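Local coordinates for protein prephenate dehydrogenase (Corynebacterium glutamicum ATCC 13032, PDB 3KTD) that probably catalyses the NAD+- or NADP+-dependent oxidative decarboxylation of prephenate in tyrosine biosynthesis, at residues L62-V76 with A87-V101. Numbering follows the deposited sequence.
Sequences LQRAAAEDALIVLAV and AVHTHAPNNGFTDVV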
loop_
_atom_site.group_PDB
_atom_site.type_symbol
_atom_site.label_atom_id
_atom_site.label_comp_id
_atom_site.label_asym_id
_atom_site.label_seq_id
_atom_site.Cartn_x
_atom_site.Cartn_y
_atom_site.Cartn_z
ATOM N N LEU A 62 -19.711 -20.572 29.647
ATOM C CA LEU A 62 -19.057 -21.860 29.416
ATOM C C LEU A 62 -19.875 -23.033 29.961
ATOM O O LEU A 62 -19.865 -24.116 29.375
ATOM C CB LEU A 62 -17.649 -21.860 30.012
ATOM C CG LEU A 62 -16.651 -20.917 29.329
ATOM C CD1 LEU A 62 -15.378 -20.749 30.152
ATOM C CD2 LEU A 62 -16.308 -21.409 27.931
ATOM N N GLN A 63 -20.579 -22.816 31.074
ATOM C CA GLN A 63 -21.453 -23.844 31.652
ATOM C C GLN A 63 -22.546 -24.236 30.650
ATOM O O GLN A 63 -22.816 -25.418 30.435
ATOM C CB GLN A 63 -22.084 -23.342 32.953
ATOM C CG GLN A 63 -22.956 -24.395 33.653
ATOM C CD GLN A 63 -23.576 -23.896 34.958
ATOM O OE1 GLN A 63 -24.071 -22.766 35.041
ATOM N NE2 GLN A 63 -23.563 -24.751 35.980
ATOM N N ARG A 64 -23.154 -23.216 30.049
ATOM C CA ARG A 64 -24.200 -23.368 29.041
ATOM C C ARG A 64 -23.617 -23.934 27.760
ATOM O O ARG A 64 -24.227 -24.781 27.113
ATOM C CB ARG A 64 -24.845 -22.003 28.755
ATOM C CG ARG A 64 -25.853 -21.973 27.608
ATOM C CD ARG A 64 -26.396 -20.567 27.406
ATOM N NE ARG A 64 -27.035 -20.381 26.102
ATOM C CZ ARG A 64 -27.500 -19.215 25.647
ATOM N NH1 ARG A 64 -27.404 -18.106 26.378
ATOM N NH2 ARG A 64 -28.062 -19.152 24.447
ATOM N N ALA A 65 -22.438 -23.447 27.386
ATOM C CA ALA A 65 -21.775 -23.930 26.189
ATOM C C ALA A 65 -21.568 -25.426 26.325
ATOM O O ALA A 65 -21.808 -26.177 25.378
ATOM C CB ALA A 65 -20.452 -23.218 25.984
ATOM N N ALA A 66 -21.142 -25.852 27.513
ATOM C CA ALA A 66 -20.934 -27.272 27.797
ATOM C C ALA A 66 -22.256 -28.020 27.782
ATOM O O ALA A 66 -22.330 -29.134 27.273
ATOM C CB ALA A 66 -20.228 -27.466 29.129
ATOM N N ALA A 67 -23.303 -27.404 28.319
ATOM C CA ALA A 67 -24.630 -28.032 28.343
ATOM C C ALA A 67 -25.204 -28.267 26.948
ATOM O O ALA A 67 -25.895 -29.257 26.742
ATOM C CB ALA A 67 -25.599 -27.194 29.167
ATOM N N GLU A 68 -24.909 -27.371 26.001
ATOM C CA GLU A 68 -25.459 -27.445 24.629
ATOM C C GLU A 68 -24.487 -27.991 23.567
ATOM O O GLU A 68 -24.808 -27.989 22.376
ATOM C CB GLU A 68 -25.938 -26.054 24.189
ATOM C CG GLU A 68 -26.989 -25.400 25.098
ATOM C CD GLU A 68 -27.413 -23.997 24.638
ATOM O OE1 GLU A 68 -26.933 -23.513 23.584
ATOM O OE2 GLU A 68 -28.239 -23.374 25.339
ATOM N N ASP A 69 -23.324 -28.480 23.997
ATOM C CA ASP A 69 -22.250 -28.909 23.083
ATOM C C ASP A 69 -21.981 -27.857 21.989
ATOM O O ASP A 69 -21.889 -28.186 20.802
ATOM C CB ASP A 69 -22.549 -30.277 22.447
ATOM C CG ASP A 69 -21.340 -30.850 21.678
ATOM O OD1 ASP A 69 -20.195 -30.801 22.202
ATOM O OD2 ASP A 69 -21.535 -31.351 20.545
ATOM N N ALA A 70 -21.853 -26.599 22.391
ATOM C CA ALA A 70 -21.666 -25.517 21.432
ATOM C C ALA A 70 -20.261 -25.506 20.872
ATOM O O ALA A 70 -19.304 -25.901 21.546
ATOM C CB ALA A 70 -21.957 -24.166 22.077
ATOM N N LEU A 71 -20.144 -25.051 19.629
ATOM C CA LEU A 71 -18.838 -24.807 19.043
ATOM C C LEU A 71 -18.390 -23.485 19.643
ATOM O O LEU A 71 -19.100 -22.496 19.531
ATOM C CB LEU A 71 -18.939 -24.712 17.529
ATOM C CG LEU A 71 -17.662 -24.313 16.794
ATOM C CD1 LEU A 71 -16.564 -25.332 16.977
ATOM C CD2 LEU A 71 -17.988 -24.111 15.318
ATOM N N ILE A 72 -17.237 -23.478 20.308
ATOM C CA ILE A 72 -16.744 -22.280 20.985
ATOM C C ILE A 72 -15.729 -21.540 20.114
ATOM O O ILE A 72 -14.713 -22.112 19.722
ATOM C CB ILE A 72 -16.070 -22.627 22.326
ATOM C CG1 ILE A 72 -17.042 -23.364 23.248
ATOM C CG2 ILE A 72 -15.558 -21.372 23.010
ATOM C CD1 ILE A 72 -16.472 -23.675 24.625
ATOM N N VAL A 73 -15.993 -20.272 19.813
ATOM C CA VAL A 73 -15.060 -19.475 19.024
ATOM C C VAL A 73 -14.273 -18.565 19.959
ATOM O O VAL A 73 -14.854 -17.720 20.643
ATOM C CB VAL A 73 -15.793 -18.613 17.976
ATOM C CG1 VAL A 73 -14.809 -17.697 17.261
ATOM C CG2 VAL A 73 -16.535 -19.485 16.976
ATOM N N LEU A 74 -12.958 -18.741 20.014
ATOM C CA LEU A 74 -12.135 -17.864 20.836
ATOM C C LEU A 74 -11.744 -16.681 19.961
ATOM O O LEU A 74 -10.755 -16.731 19.233
ATOM C CB LEU A 74 -10.912 -18.593 21.398
ATOM C CG LEU A 74 -11.186 -19.932 22.096
ATOM C CD1 LEU A 74 -9.938 -20.387 22.851
ATOM C CD2 LEU A 74 -12.368 -19.851 23.035
ATOM N N ALA A 75 -12.563 -15.630 20.035
ATOM C CA ALA A 75 -12.409 -14.406 19.242
ATOM C C ALA A 75 -11.686 -13.337 20.054
ATOM O O ALA A 75 -12.218 -12.254 20.314
ATOM C CB ALA A 75 -13.781 -13.904 18.793
ATOM N N VAL A 76 -10.460 -13.657 20.446
ATOM C CA VAL A 76 -9.639 -12.766 21.255
ATOM C C VAL A 76 -8.241 -12.630 20.652
ATOM O O VAL A 76 -7.876 -13.386 19.748
ATOM C CB VAL A 76 -9.558 -13.292 22.694
ATOM C CG1 VAL A 76 -10.950 -13.298 23.331
ATOM C CG2 VAL A 76 -8.941 -14.677 22.718
ATOM N N ALA A 87 -9.529 -21.612 30.532
ATOM C CA ALA A 87 -10.910 -21.441 30.984
ATOM C C ALA A 87 -11.832 -22.500 30.382
ATOM O O ALA A 87 -12.723 -23.003 31.053
ATOM C CB ALA A 87 -11.414 -20.043 30.637
ATOM N N VAL A 88 -11.606 -22.817 29.109
ATOM C CA VAL A 88 -12.411 -23.792 28.374
ATOM C C VAL A 88 -12.107 -25.224 28.823
ATOM O O VAL A 88 -13.023 -26.031 29.016
ATOM C CB VAL A 88 -12.167 -23.662 26.846
ATOM C CG1 VAL A 88 -12.713 -24.879 26.094
ATOM C CG2 VAL A 88 -12.771 -22.377 26.326
ATOM N N HIS A 89 -10.813 -25.517 28.972
ATOM C CA HIS A 89 -10.309 -26.815 29.439
ATOM C C HIS A 89 -10.912 -27.203 30.784
ATOM O O HIS A 89 -11.189 -28.364 31.042
ATOM C CB HIS A 89 -8.790 -26.710 29.596
ATOM C CG HIS A 89 -8.072 -28.021 29.704
ATOM N ND1 HIS A 89 -8.240 -29.042 28.793
ATOM C CD2 HIS A 89 -7.108 -28.436 30.560
ATOM C CE1 HIS A 89 -7.442 -30.046 29.108
ATOM N NE2 HIS A 89 -6.740 -29.700 30.173
ATOM N N THR A 90 -11.106 -26.192 31.621
ATOM C CA THR A 90 -11.609 -26.330 32.974
ATOM C C THR A 90 -13.129 -26.295 33.097
ATOM O O THR A 90 -13.668 -26.840 34.048
ATOM C CB THR A 90 -11.029 -25.197 33.839
ATOM O OG1 THR A 90 -9.701 -25.555 34.255
ATOM C CG2 THR A 90 -11.904 -24.920 35.044
ATOM N N HIS A 91 -13.819 -25.668 32.148
ATOM C CA HIS A 91 -15.280 -25.510 32.226
ATOM C C HIS A 91 -16.121 -26.171 31.105
ATOM O O HIS A 91 -17.329 -26.351 31.269
ATOM C CB HIS A 91 -15.612 -24.020 32.276
ATOM C CG HIS A 91 -15.082 -23.317 33.487
ATOM N ND1 HIS A 91 -13.818 -22.769 33.538
ATOM C CD2 HIS A 91 -15.660 -23.049 34.682
ATOM C CE1 HIS A 91 -13.636 -22.203 34.718
ATOM N NE2 HIS A 91 -14.739 -22.358 35.430
ATOM N N ALA A 92 -15.497 -26.487 29.970
ATOM C CA ALA A 92 -16.164 -27.160 28.851
ATOM C C ALA A 92 -15.139 -28.067 28.176
ATOM O O ALA A 92 -14.791 -27.874 27.008
ATOM C CB ALA A 92 -16.713 -26.143 27.869
ATOM N N PRO A 93 -14.661 -29.074 28.914
ATOM C CA PRO A 93 -13.542 -29.887 28.458
ATOM C C PRO A 93 -13.856 -30.798 27.277
ATOM O O PRO A 93 -12.929 -31.265 26.615
ATOM C CB PRO A 93 -13.181 -30.731 29.694
ATOM C CG PRO A 93 -14.188 -30.393 30.756
ATOM C CD PRO A 93 -15.306 -29.664 30.096
ATOM N N ASN A 94 -15.136 -31.053 27.021
ATOM C CA ASN A 94 -15.527 -31.919 25.912
ATOM C C ASN A 94 -16.011 -31.140 24.685
ATOM O O ASN A 94 -16.160 -31.716 23.615
ATOM C CB ASN A 94 -16.589 -32.945 26.369
ATOM C CG ASN A 94 -16.783 -34.082 25.358
ATOM O OD1 ASN A 94 -15.819 -34.580 24.767
ATOM N ND2 ASN A 94 -18.031 -34.486 25.150
ATOM N N ASN A 95 -16.245 -29.843 24.829
ATOM C CA ASN A 95 -16.695 -29.030 23.699
ATOM C C ASN A 95 -15.637 -28.860 22.620
ATOM O O ASN A 95 -14.448 -28.800 22.917
ATOM C CB ASN A 95 -17.113 -27.635 24.161
ATOM C CG ASN A 95 -18.297 -27.666 25.059
ATOM O OD1 ASN A 95 -18.249 -28.258 26.133
ATOM N ND2 ASN A 95 -19.385 -27.048 24.629
ATOM N N GLY A 96 -16.079 -28.789 21.370
ATOM C CA GLY A 96 -15.194 -28.438 20.259
ATOM C C GLY A 96 -14.967 -26.928 20.261
ATOM O O GLY A 96 -15.790 -26.182 20.805
ATOM N N PHE A 97 -13.862 -26.468 19.671
ATOM C CA PHE A 97 -13.579 -25.039 19.655
ATOM C C PHE A 97 -12.567 -24.598 18.599
ATOM O O PHE A 97 -11.700 -25.363 18.193
ATOM C CB PHE A 97 -13.100 -24.585 21.038
ATOM C CG PHE A 97 -11.797 -25.179 21.443
ATOM C CD1 PHE A 97 -11.750 -26.428 22.057
ATOM C CD2 PHE A 97 -10.605 -24.497 21.206
ATOM C CE1 PHE A 97 -10.532 -26.990 22.433
ATOM C CE2 PHE A 97 -9.385 -25.044 21.572
ATOM C CZ PHE A 97 -9.345 -26.295 22.190
ATOM N N THR A 98 -12.676 -23.335 18.188
ATOM C CA THR A 98 -11.787 -22.759 17.192
ATOM C C THR A 98 -11.337 -21.364 17.613
ATOM O O THR A 98 -11.939 -20.763 18.497
ATOM C CB THR A 98 -12.471 -22.703 15.821
ATOM O OG1 THR A 98 -11.540 -22.236 14.839
ATOM C CG2 THR A 98 -13.696 -21.804 15.853
ATOM N N ASP A 99 -10.264 -20.871 16.999
ATOM C CA ASP A 99 -9.737 -19.536 17.291
ATOM C C ASP A 99 -9.738 -18.691 16.019
ATOM O O ASP A 99 -10.095 -19.180 14.959
ATOM C CB ASP A 99 -8.317 -19.619 17.850
ATOM C CG ASP A 99 -7.275 -19.856 16.773
ATOM O OD1 ASP A 99 -7.311 -20.923 16.130
ATOM O OD2 ASP A 99 -6.409 -18.976 16.581
ATOM N N VAL A 100 -9.318 -17.434 16.120
ATOM C CA VAL A 100 -9.319 -16.528 14.964
ATOM C C VAL A 100 -7.985 -15.789 14.735
ATOM O O VAL A 100 -7.905 -14.872 13.919
ATOM C CB VAL A 100 -10.415 -15.495 15.134
ATOM C CG1 VAL A 100 -11.763 -16.194 15.308
ATOM C CG2 VAL A 100 -10.091 -14.600 16.319
ATOM N N VAL A 101 -6.932 -16.233 15.411
ATOM C CA VAL A 101 -5.677 -15.491 15.454
ATOM C C VAL A 101 -4.827 -15.575 14.185
ATOM O O VAL A 101 -4.713 -16.612 13.549
ATOM C CB VAL A 101 -4.860 -15.921 16.689
ATOM C CG1 VAL A 101 -3.511 -15.233 16.735
ATOM C CG2 VAL A 101 -5.662 -15.620 17.964
HETATM O O HOH W 1 -18.757 -28.856 20.974
#
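Asn95 reaches from the loop before strand 97-99 into the turn that links helix 58-67 to strand 71-74, and its amide joins the two connections. A chi1 of -65° carries the amide to helix 58-67, and chi2 (62°) turns ND2 to two carbonyls. Ala70 O, 3.3 Å from ND2, lies in the plane of the Asn95 amide and receives the N-H on a lone pair in a nearly straight bond, while the bond to Ala65 O is weak and bent, 141° at the hydrogen. OD1 of the same amide rests against CA and CB of Ala66. The aliphatic part of Asn95 is used as well, its CB meeting CD1 of Ile72 at 4.0 Å. That methyl, carried forward by an extended chain, also touches Ala92 CB and Val88 CG1. Strands 71-74 and 97-99 run parallel as neighbours in a beta-alpha-beta unit of the Rossmann-type nucleotide-binding domain, with helix 78-91 as the crossover. Ile72 and Leu74 point to the face that carries helices 78-91 and 58-67; Val88 CG2 touches both Leu74 CD2 (4.2 Å) and Leu62 CD2 (4.0 Å), Leu62 crossing Val88 at about a right angle. On the other face Val73 and Thr98 lie side by side, their CG2 methyls 3.8 Å apart, under helix 162-177. The side chains of Val73 and Val100 cross at about a right angle, CG1 against CG1, and Thr98 OG1 makes a hydrogen bond with Val121 O of strand 120-125. One water accepts from Gly96 N at 2.7 Å and lies within hydrogen-bonding distance of Asp69 OD1 and Ala70 O; Asp69 OD2 forms a salt bridge with Arg9.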